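Local coordinates for uncharacterized oxidoreductase yvaA (Bacillus subtilis subsp. subtilis, PDB 3GDO), which catalyses the reversible NADPH-dependent reduction of scyllo-inosose to scyllo-inositol and does not accept NADH in place of NADPH, at residues N124-K135 against H181-L189; W271-L282 against E293-S301. All coordinates share one frame; numbering follows the deposited sequence.

How the interactions relate
Interactions 1 and 2, whose centres lie about 14 Å apart, meet where segment 124-135 of interaction 1 runs beside segment 293-301 of interaction 2. W127 O and S301 N, 2.8 Å apart, probably form a backbone hydrogen bond, and T133 OG1 sits 2.9 Å from V298 N in a second probable one. N129 ND2 also bonds G272 O, so helix 129-139 reaches both segments of interaction 2. Interaction 1 is the buried contact and probably the one nearer the active site: H181 touches K96, in the Glu-Lys-Pro sequence familiar from Gfo/Idh/MocA enzymes. Interaction 2 lies at the surface, its centre about 20 Å from the centre of the chain.

Interaction 1 (N124-K135 against H181-L189); sequences NRRWDNDFLTIK and HIIDQTLHL
Q185 reaches from helix 174-190 across the ring of F131 to the backbone of R125. Its CB lies 3.4 Å from F131 CE1, and CG sits over the ring face, 3.7 Å from the centroid, in a CH-pi contact. From CG the chain runs extended, bringing CD close to F131 CD1 and laying the amide nearly parallel to the ring. At the tip NE2 donates to R125 O (2.8 Å), approaching from above that carbonyl's plane, and also to a water within reach of the D128 and D130 carboxylates; OE1 is bonded by Y239. Helices 129-135 and 181-189 run almost parallel at 14°; the second belongs to the C-terminal alpha/beta domain of this Gfo/Idh/MocA oxidoreductase, and Y149 of strand 146-152 packs on both through F131 and L189. R126 grips D184 side-on: NE meets OD2 at 2.7 Å and NH2 meets OD1 at 2.8 Å, guanidinium and carboxylate nearly coplanar. NH2 has a second anion in E325. The same arginine lays CD over the centre of the H188 ring, whose NE2 accepts from K135 NZ in the ring plane (2.9 Å). Bent at chi2 (-8°), R125 folds its guanidinium onto the H181 ring, centres 4.1 Å apart, and extends NH2 to E257.

Interaction 2 (W271-L282 against E293-S301); sequences WGADVPEFYGKL and ETIPSVNGS
The beta hairpin of strands 280-286 and 289-295 begins and ends here, at the margin of the C-terminal mixed sheet. L282 and E293 form an antiparallel hydrogen-bonded pair, with L282 N to E293 O at 2.8 Å and E293 N to L282 O at 2.7 Å. K281 and T294 follow as a non-hydrogen-bonded pair, their side chains alongside each other and pointing the same way. On the other face L282 CB packs against I295 CG1. The Y279 ring lies between two prolines: P296 CA stands 3.6 Å from its centroid in a CH-pi contact, P276 CA covers the opposite face, and T294 CG2 meets the edge. A water links G280 N, I295 O and S297 OG. S297 OG donates to the anti lone pair of D274 OD2 (2.7 Å), which also pairs with K250. Farther along, G300 N bonds G272 O in a nearly straight bond (2.9 Å), and N299 ND2 reaches W271 O from above the carbonyl plane (3.2 Å). Strand 246-250 flanks the hairpin, F248 touching L282 and I295; helix 129-139 packs against I295, S297 and V298, and the indole of W271 rests on A259 and L260 of helix 256-261, with NE1 bonded to Q256.

Interaction 1 (N124-K135 against H181-L189)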
loop_
_atom_site.group_PDB
_atom_site.type_symbol
_atom_site.label_atom_id
_atom_site.label_comp_id
_atom_site.label_asym_id
_atom_site.label_seq_id
_atom_site.Cartn_x
_atom_site.Cartn_y
_atom_site.Cartn_z
ATOM N N ASN B 124 -11.079 -19.207 -9.258
ATOM C CA ASN B 124 -9.956 -20.067 -9.555
ATOM C C ASN B 124 -8.614 -19.484 -9.151
ATOM O O ASN B 124 -7.649 -20.219 -9.142
ATOM C CB ASN B 124 -9.943 -20.522 -11.020
ATOM C CG ASN B 124 -9.688 -19.393 -11.997
ATOM O OD1 ASN B 124 -10.072 -18.255 -11.780
ATOM N ND2 ASN B 124 -9.038 -19.724 -13.102
ATOM N N ARG B 125 -8.555 -18.184 -8.818
ATOM C CA ARG B 125 -7.284 -17.594 -8.341
ATOM C C ARG B 125 -6.830 -18.182 -7.011
ATOM O O ARG B 125 -5.738 -17.851 -6.550
ATOM C CB ARG B 125 -7.329 -16.043 -8.205
ATOM C CG ARG B 125 -7.513 -15.210 -9.475
ATOM C CD ARG B 125 -7.448 -16.002 -10.724
ATOM N NE ARG B 125 -7.251 -15.150 -11.883
ATOM C CZ ARG B 125 -7.958 -15.224 -13.011
ATOM N NH1 ARG B 125 -8.955 -16.093 -13.153
ATOM N NH2 ARG B 125 -7.667 -14.408 -14.013
ATOM N N ARG B 126 -7.639 -19.038 -6.375
ATOM C CA ARG B 126 -7.124 -19.806 -5.246
ATOM C C ARG B 126 -6.109 -20.843 -5.740
ATOM O O ARG B 126 -5.413 -21.427 -4.928
ATOM C CB ARG B 126 -8.209 -20.523 -4.451
ATOM C CG ARG B 126 -9.221 -19.622 -3.754
ATOM C CD ARG B 126 -10.221 -20.470 -2.975
ATOM N NE ARG B 126 -11.369 -19.677 -2.565
ATOM C CZ ARG B 126 -12.415 -20.147 -1.890
ATOM N NH1 ARG B 126 -12.489 -21.436 -1.519
ATOM N NH2 ARG B 126 -13.411 -19.324 -1.596
ATOM N N TRP B 127 -6.062 -21.101 -7.043
ATOM C CA TRP B 127 -5.038 -22.039 -7.606
ATOM C C TRP B 127 -3.996 -21.344 -8.509
ATOM O O TRP B 127 -3.336 -21.995 -9.335
ATOM C CB TRP B 127 -5.698 -23.310 -8.244
ATOM C CG TRP B 127 -6.498 -24.099 -7.189
ATOM C CD1 TRP B 127 -6.046 -25.142 -6.388
ATOM C CD2 TRP B 127 -7.859 -23.861 -6.797
ATOM N NE1 TRP B 127 -7.040 -25.537 -5.521
ATOM C CE2 TRP B 127 -8.163 -24.776 -5.756
ATOM C CE3 TRP B 127 -8.838 -22.929 -7.200
ATOM C CZ2 TRP B 127 -9.404 -24.805 -5.131
ATOM C CZ3 TRP B 127 -10.079 -22.963 -6.580
ATOM C CH2 TRP B 127 -10.355 -23.908 -5.565
ATOM N N ASP B 128 -3.850 -20.019 -8.344
ATOM C CA ASP B 128 -2.737 -19.248 -8.924
ATOM C C ASP B 128 -1.420 -19.675 -8.261
ATOM O O ASP B 128 -1.401 -19.994 -7.055
ATOM C CB ASP B 128 -2.931 -17.738 -8.698
ATOM C CG ASP B 128 -3.780 -17.081 -9.767
ATOM O OD1 ASP B 128 -4.402 -17.791 -10.584
ATOM O OD2 ASP B 128 -3.826 -15.816 -9.816
ATOM N N ASN B 129 -0.328 -19.711 -9.043
ATOM C CA ASN B 129 0.966 -20.103 -8.458
ATOM C C ASN B 129 1.343 -19.357 -7.175
ATOM O O ASN B 129 1.643 -19.980 -6.146
ATOM C CB ASN B 129 2.120 -20.112 -9.491
ATOM C CG ASN B 129 2.178 -18.876 -10.410
ATOM O OD1 ASN B 129 1.718 -17.746 -10.093
ATOM N ND2 ASN B 129 2.778 -19.092 -11.561
ATOM N N ASP B 130 1.303 -18.021 -7.224
ATOM C CA ASP B 130 1.724 -17.209 -6.084
ATOM C C ASP B 130 0.903 -17.524 -4.841
ATOM O O ASP B 130 1.464 -17.737 -3.747
ATOM C CB ASP B 130 1.704 -15.698 -6.425
ATOM C CG ASP B 130 0.473 -15.267 -7.246
ATOM O OD1 ASP B 130 -0.600 -15.918 -7.138
ATOM O OD2 ASP B 130 0.565 -14.249 -8.004
ATOM N N PHE B 131 -0.422 -17.564 -5.000
ATOM C CA PHE B 131 -1.294 -17.864 -3.880
ATOM C C PHE B 131 -1.039 -19.271 -3.317
ATOM O O PHE B 131 -1.026 -19.462 -2.110
ATOM C CB PHE B 131 -2.767 -17.663 -4.239
ATOM C CG PHE B 131 -3.674 -17.684 -3.044
ATOM C CD1 PHE B 131 -3.650 -16.663 -2.122
ATOM C CD2 PHE B 131 -4.561 -18.726 -2.845
ATOM C CE1 PHE B 131 -4.466 -16.689 -1.011
ATOM C CE2 PHE B 131 -5.380 -18.775 -1.736
ATOM C CZ PHE B 131 -5.350 -17.744 -0.818
ATOM N N LEU B 132 -0.779 -20.230 -4.185
ATOM C CA LEU B 132 -0.495 -21.570 -3.730
ATOM C C LEU B 132 0.780 -21.550 -2.911
ATOM O O LEU B 132 0.855 -22.221 -1.874
ATOM C CB LEU B 132 -0.376 -22.555 -4.909
ATOM C CG LEU B 132 -1.720 -22.987 -5.534
ATOM C CD1 LEU B 132 -1.448 -24.026 -6.617
ATOM C CD2 LEU B 132 -2.739 -23.516 -4.469
ATOM N N THR B 133 1.763 -20.779 -3.384
ATOM C CA THR B 133 3.058 -20.645 -2.700
ATOM C C THR B 133 2.879 -20.105 -1.276
ATOM O O THR B 133 3.371 -20.715 -0.323
ATOM C CB THR B 133 3.993 -19.773 -3.510
ATOM O OG1 THR B 133 4.048 -20.290 -4.845
ATOM C CG2 THR B 133 5.411 -19.672 -2.867
ATOM N N ILE B 134 2.168 -18.982 -1.148
ATOM C CA ILE B 134 1.698 -18.458 0.151
ATOM C C ILE B 134 1.009 -19.475 1.097
ATOM O O ILE B 134 1.366 -19.569 2.291
ATOM C CB ILE B 134 0.801 -17.210 -0.050
ATOM C CG1 ILE B 134 1.635 -16.007 -0.563
ATOM C CG2 ILE B 134 0.012 -16.854 1.244
ATOM C CD1 ILE B 134 0.761 -14.962 -1.412
ATOM N N LYS B 135 0.012 -20.201 0.595
ATOM C CA LYS B 135 -0.610 -21.270 1.406
ATOM C C LYS B 135 0.411 -22.341 1.846
ATOM O O LYS B 135 0.362 -22.833 2.965
ATOM C CB LYS B 135 -1.778 -21.925 0.662
ATOM C CG LYS B 135 -3.063 -21.116 0.763
ATOM C CD LYS B 135 -4.225 -21.765 0.013
ATOM C CE LYS B 135 -4.622 -23.108 0.634
ATOM N NZ LYS B 135 -5.960 -23.496 0.167
ATOM N N HIS B 181 -11.191 -11.276 -7.050
ATOM C CA HIS B 181 -10.164 -12.319 -6.923
ATOM C C HIS B 181 -9.305 -12.216 -5.647
ATOM O O HIS B 181 -8.975 -13.236 -5.032
ATOM C CB HIS B 181 -9.215 -12.265 -8.107
ATOM C CG HIS B 181 -9.814 -12.712 -9.400
ATOM N ND1 HIS B 181 -10.273 -13.997 -9.608
ATOM C CD2 HIS B 181 -9.993 -12.052 -10.571
ATOM C CE1 HIS B 181 -10.708 -14.110 -10.854
ATOM N NE2 HIS B 181 -10.571 -12.935 -11.451
ATOM N N ILE B 182 -8.881 -11.006 -5.291
ATOM C CA ILE B 182 -7.944 -10.862 -4.172
ATOM C C ILE B 182 -8.685 -10.763 -2.835
ATOM O O ILE B 182 -8.141 -11.104 -1.785
ATOM C CB ILE B 182 -6.909 -9.702 -4.432
ATOM C CG1 ILE B 182 -7.604 -8.350 -4.667
ATOM C CG2 ILE B 182 -6.044 -10.042 -5.662
ATOM C CD1 ILE B 182 -6.578 -7.133 -4.631
ATOM N N ILE B 183 -9.956 -10.343 -2.904
ATOM C CA ILE B 183 -10.874 -10.427 -1.778
ATOM C C ILE B 183 -11.127 -11.907 -1.421
ATOM O O ILE B 183 -11.081 -12.293 -0.249
ATOM C CB ILE B 183 -12.196 -9.713 -2.101
ATOM C CG1 ILE B 183 -11.998 -8.196 -2.080
ATOM C CG2 ILE B 183 -13.331 -10.119 -1.106
ATOM C CD1 ILE B 183 -13.223 -7.409 -2.681
ATOM N N ASP B 184 -11.360 -12.737 -2.426
ATOM C CA ASP B 184 -11.656 -14.155 -2.190
ATOM C C ASP B 184 -10.469 -14.808 -1.493
ATOM O O ASP B 184 -10.628 -15.617 -0.533
ATOM C CB ASP B 184 -11.970 -14.896 -3.514
ATOM C CG ASP B 184 -12.179 -16.419 -3.313
ATOM O OD1 ASP B 184 -13.229 -16.804 -2.756
ATOM O OD2 ASP B 184 -11.291 -17.243 -3.710
ATOM N N GLN B 185 -9.273 -14.458 -1.969
ATOM C CA GLN B 185 -8.046 -15.020 -1.413
ATOM C C GLN B 185 -7.938 -14.645 0.059
ATOM O O GLN B 185 -7.628 -15.492 0.917
ATOM C CB GLN B 185 -6.843 -14.490 -2.172
ATOM C CG GLN B 185 -6.688 -15.132 -3.549
ATOM C CD GLN B 185 -5.441 -14.675 -4.307
ATOM O OE1 GLN B 185 -4.859 -13.639 -4.010
ATOM N NE2 GLN B 185 -5.026 -15.464 -5.279
ATOM N N THR B 186 -8.228 -13.374 0.343
ATOM C CA THR B 186 -8.145 -12.843 1.707
ATOM C C THR B 186 -9.152 -13.522 2.624
ATOM O O THR B 186 -8.809 -13.873 3.777
ATOM C CB THR B 186 -8.356 -11.305 1.771
ATOM O OG1 THR B 186 -7.527 -10.667 0.779
ATOM C CG2 THR B 186 -8.004 -10.787 3.133
ATOM N N LEU B 187 -10.395 -13.668 2.141
ATOM C CA LEU B 187 -11.449 -14.354 2.917
ATOM C C LEU B 187 -11.032 -15.809 3.130
ATOM O O LEU B 187 -11.195 -16.347 4.215
ATOM C CB LEU B 187 -12.771 -14.282 2.203
ATOM C CG LEU B 187 -13.340 -12.856 2.052
ATOM C CD1 LEU B 187 -14.704 -12.944 1.444
ATOM C CD2 LEU B 187 -13.347 -12.079 3.327
ATOM N N HIS B 188 -10.427 -16.400 2.111
ATOM C CA HIS B 188 -10.005 -17.793 2.174
ATOM C C HIS B 188 -8.997 -17.962 3.282
ATOM O O HIS B 188 -9.054 -18.933 4.046
ATOM C CB HIS B 188 -9.414 -18.270 0.838
ATOM C CG HIS B 188 -9.125 -19.741 0.788
ATOM N ND1 HIS B 188 -10.103 -20.704 0.968
ATOM C CD2 HIS B 188 -7.968 -20.414 0.582
ATOM C CE1 HIS B 188 -9.561 -21.905 0.844
ATOM N NE2 HIS B 188 -8.270 -21.757 0.616
ATOM N N LEU B 189 -8.062 -17.024 3.373
ATOM C CA LEU B 189 -7.000 -17.132 4.373
ATOM C C LEU B 189 -7.449 -16.810 5.793
ATOM O O LEU B 189 -7.008 -17.459 6.700
ATOM C CB LEU B 189 -5.785 -16.269 4.018
ATOM C CG LEU B 189 -4.869 -16.566 2.836
ATOM C CD1 LEU B 189 -3.798 -15.492 2.824
ATOM C CD2 LEU B 189 -4.227 -17.955 2.924
HETATM O O HOH W 1 -10.783 -16.018 -7.704
HETATM O O HOH W 2 -3.187 -14.646 -7.394
#

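Interaction 2 (W271-L282 against E293-S301)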
loop_
_atom_site.group_PDB
_atom_site.type_symbol
_atom_site.label_atom_id
_atom_site.label_comp_id
_atom_site.label_asym_id
_atom_site.label_seq_id
_atom_site.Cartn_x
_atom_site.Cartn_y
_atom_site.Cartn_z
ATOM N N TRP B 271 3.035 -27.135 -16.504
ATOM C CA TRP B 271 1.889 -26.235 -16.523
ATOM C C TRP B 271 1.828 -25.398 -15.239
ATOM O O TRP B 271 1.946 -25.930 -14.123
ATOM C CB TRP B 271 0.566 -26.987 -16.738
ATOM C CG TRP B 271 -0.606 -26.048 -16.798
ATOM C CD1 TRP B 271 -1.391 -25.648 -15.751
ATOM C CD2 TRP B 271 -1.113 -25.364 -17.968
ATOM N NE1 TRP B 271 -2.348 -24.765 -16.191
ATOM C CE2 TRP B 271 -2.206 -24.569 -17.542
ATOM C CE3 TRP B 271 -0.748 -25.349 -19.328
ATOM C CZ2 TRP B 271 -2.949 -23.762 -18.427
ATOM C CZ3 TRP B 271 -1.488 -24.540 -20.222
ATOM C CH2 TRP B 271 -2.585 -23.764 -19.759
ATOM N N GLY B 272 1.659 -24.086 -15.423
ATOM C CA GLY B 272 1.475 -23.145 -14.309
ATOM C C GLY B 272 2.754 -22.713 -13.606
ATOM O O GLY B 272 2.694 -22.033 -12.576
ATOM N N ALA B 273 3.908 -23.108 -14.161
ATOM C CA ALA B 273 5.223 -22.756 -13.591
ATOM C C ALA B 273 5.426 -21.231 -13.603
ATOM O O ALA B 273 5.064 -20.551 -14.562
ATOM C CB ALA B 273 6.360 -23.431 -14.369
ATOM N N ASP B 274 6.022 -20.720 -12.545
ATOM C CA ASP B 274 6.336 -19.305 -12.467
ATOM C C ASP B 274 7.686 -19.062 -13.137
ATOM O O ASP B 274 8.463 -20.007 -13.351
ATOM C CB ASP B 274 6.352 -18.868 -10.995
ATOM C CG ASP B 274 6.064 -17.359 -10.805
ATOM O OD1 ASP B 274 5.950 -16.638 -11.811
ATOM O OD2 ASP B 274 5.986 -16.911 -9.639
ATOM N N VAL B 275 7.932 -17.813 -13.513
ATOM C CA VAL B 275 9.222 -17.378 -14.049
ATOM C C VAL B 275 10.198 -17.114 -12.876
ATOM O O VAL B 275 9.834 -16.427 -11.924
ATOM C CB VAL B 275 9.061 -16.086 -14.916
ATOM C CG1 VAL B 275 10.305 -15.843 -15.702
ATOM C CG2 VAL B 275 7.888 -16.215 -15.887
ATOM N N PRO B 276 11.427 -17.683 -12.924
ATOM C CA PRO B 276 12.435 -17.522 -11.851
ATOM C C PRO B 276 12.690 -16.089 -11.380
ATOM O O PRO B 276 12.979 -15.882 -10.208
ATOM C CB PRO B 276 13.706 -18.091 -12.479
ATOM C CG PRO B 276 13.190 -19.163 -13.409
ATOM C CD PRO B 276 11.897 -18.603 -13.983
ATOM N N GLU B 277 12.577 -15.118 -12.282
ATOM C CA GLU B 277 12.804 -13.719 -11.929
ATOM C C GLU B 277 11.710 -13.233 -10.995
ATOM O O GLU B 277 11.907 -12.253 -10.279
ATOM C CB GLU B 277 12.933 -12.799 -13.155
ATOM C CG GLU B 277 12.283 -13.304 -14.491
ATOM C CD GLU B 277 13.138 -14.365 -15.251
ATOM O OE1 GLU B 277 12.784 -14.721 -16.401
ATOM O OE2 GLU B 277 14.165 -14.848 -14.713
ATOM N N PHE B 278 10.579 -13.945 -10.968
ATOM C CA PHE B 278 9.396 -13.468 -10.239
ATOM C C PHE B 278 9.132 -14.233 -8.973
ATOM O O PHE B 278 8.135 -13.970 -8.300
ATOM C CB PHE B 278 8.160 -13.492 -11.146
ATOM C CG PHE B 278 8.178 -12.412 -12.211
ATOM C CD1 PHE B 278 7.870 -11.099 -11.891
ATOM C CD2 PHE B 278 8.515 -12.709 -13.520
ATOM C CE1 PHE B 278 7.887 -10.087 -12.876
ATOM C CE2 PHE B 278 8.547 -11.707 -14.512
ATOM C CZ PHE B 278 8.222 -10.397 -14.187
ATOM N N TYR B 279 10.018 -15.186 -8.645
ATOM C CA TYR B 279 9.873 -15.968 -7.421
ATOM C C TYR B 279 9.873 -14.979 -6.254
ATOM O O TYR B 279 10.619 -13.977 -6.292
ATOM C CB TYR B 279 11.035 -16.970 -7.236
ATOM C CG TYR B 279 11.117 -18.167 -8.202
ATOM C CD1 TYR B 279 10.077 -18.466 -9.112
ATOM C CD2 TYR B 279 12.232 -19.032 -8.162
ATOM C CE1 TYR B 279 10.158 -19.583 -9.974
ATOM C CE2 TYR B 279 12.333 -20.150 -9.015
ATOM C CZ TYR B 279 11.295 -20.411 -9.918
ATOM O OH TYR B 279 11.391 -21.493 -10.748
ATOM N N GLY B 280 9.039 -15.239 -5.248
ATOM C CA GLY B 280 8.966 -14.384 -4.077
ATOM C C GLY B 280 10.205 -14.454 -3.187
ATOM O O GLY B 280 10.918 -15.455 -3.188
ATOM N N LYS B 281 10.461 -13.383 -2.436
ATOM C CA LYS B 281 11.497 -13.388 -1.400
ATOM C C LYS B 281 10.901 -13.463 -0.013
ATOM O O LYS B 281 10.038 -12.644 0.363
ATOM C CB LYS B 281 12.422 -12.169 -1.528
ATOM C CG LYS B 281 13.006 -12.077 -2.923
ATOM C CD LYS B 281 14.058 -10.995 -3.098
ATOM C CE LYS B 281 14.823 -11.253 -4.414
ATOM N NZ LYS B 281 15.803 -10.170 -4.740
ATOM N N LEU B 282 11.363 -14.463 0.736
ATOM C CA LEU B 282 11.001 -14.637 2.126
ATOM C C LEU B 282 12.174 -14.186 2.980
ATOM O O LEU B 282 13.299 -14.676 2.822
ATOM C CB LEU B 282 10.670 -16.110 2.441
ATOM C CG LEU B 282 10.228 -16.447 3.869
ATOM C CD1 LEU B 282 8.772 -16.074 4.117
ATOM C CD2 LEU B 282 10.442 -17.929 4.168
ATOM N N GLU B 293 15.550 -15.471 1.493
ATOM C CA GLU B 293 15.505 -16.673 0.651
ATOM C C GLU B 293 14.578 -16.457 -0.551
ATOM O O GLU B 293 13.479 -15.925 -0.395
ATOM C CB GLU B 293 14.910 -17.775 1.494
ATOM C CG GLU B 293 15.664 -19.080 1.593
ATOM C CD GLU B 293 14.974 -20.003 2.591
ATOM O OE1 GLU B 293 14.716 -19.567 3.750
ATOM O OE2 GLU B 293 14.665 -21.156 2.219
ATOM N N THR B 294 15.009 -16.859 -1.738
ATOM C CA THR B 294 14.146 -16.880 -2.914
ATOM C C THR B 294 13.338 -18.187 -2.914
ATOM O O THR B 294 13.928 -19.268 -2.901
ATOM C CB THR B 294 14.989 -16.698 -4.200
ATOM O OG1 THR B 294 15.515 -15.375 -4.211
ATOM C CG2 THR B 294 14.177 -16.855 -5.446
ATOM N N ILE B 295 11.998 -18.089 -2.909
ATOM C CA ILE B 295 11.111 -19.271 -2.852
ATOM C C ILE B 295 10.565 -19.644 -4.241
ATOM O O ILE B 295 9.773 -18.882 -4.820
ATOM C CB ILE B 295 9.917 -19.064 -1.886
ATOM C CG1 ILE B 295 10.380 -18.510 -0.529
ATOM C CG2 ILE B 295 9.115 -20.356 -1.717
ATOM C CD1 ILE B 295 11.228 -19.471 0.314
ATOM N N PRO B 296 10.996 -20.805 -4.801
ATOM C CA PRO B 296 10.423 -21.191 -6.103
ATOM C C PRO B 296 8.913 -21.411 -5.945
ATOM O O PRO B 296 8.486 -22.053 -4.998
ATOM C CB PRO B 296 11.177 -22.500 -6.468
ATOM C CG PRO B 296 12.420 -22.499 -5.560
ATOM C CD PRO B 296 11.952 -21.815 -4.291
ATOM N N SER B 297 8.115 -20.814 -6.826
ATOM C CA SER B 297 6.659 -20.850 -6.681
ATOM C C SER B 297 6.102 -22.260 -6.933
ATOM O O SER B 297 6.574 -22.946 -7.825
ATOM C CB SER B 297 6.018 -19.859 -7.662
ATOM O OG SER B 297 6.624 -18.574 -7.595
ATOM N N VAL B 298 5.118 -22.692 -6.149
ATOM C CA VAL B 298 4.319 -23.900 -6.473
ATOM C C VAL B 298 3.658 -23.642 -7.833
ATOM O O VAL B 298 3.211 -22.523 -8.082
ATOM C CB VAL B 298 3.210 -24.125 -5.434
ATOM C CG1 VAL B 298 2.313 -25.323 -5.813
ATOM C CG2 VAL B 298 3.809 -24.324 -4.052
ATOM N N ASN B 299 3.628 -24.636 -8.714
ATOM C CA ASN B 299 2.969 -24.505 -10.012
ATOM C C ASN B 299 1.486 -24.154 -9.847
ATOM O O ASN B 299 0.843 -24.665 -8.969
ATOM C CB ASN B 299 3.154 -25.781 -10.868
ATOM C CG ASN B 299 4.582 -25.905 -11.439
ATOM O OD1 ASN B 299 5.544 -25.549 -10.765
ATOM N ND2 ASN B 299 4.715 -26.395 -12.672
ATOM N N GLY B 300 0.964 -23.248 -10.664
ATOM C CA GLY B 300 -0.471 -22.939 -10.625
ATOM C C GLY B 300 -1.250 -24.137 -11.166
ATOM O O GLY B 300 -0.757 -24.847 -12.067
ATOM N N SER B 301 -2.455 -24.359 -10.646
ATOM C CA SER B 301 -3.209 -25.607 -10.933
ATOM C C SER B 301 -4.716 -25.387 -11.030
ATOM O O SER B 301 -5.464 -25.804 -10.131
ATOM C CB SER B 301 -2.901 -26.617 -9.816
ATOM O OG SER B 301 -3.478 -27.876 -10.088
HETATM O O HOH W 3 0.168 -27.571 -12.536
HETATM O O HOH W 4 7.476 -17.577 -5.110
#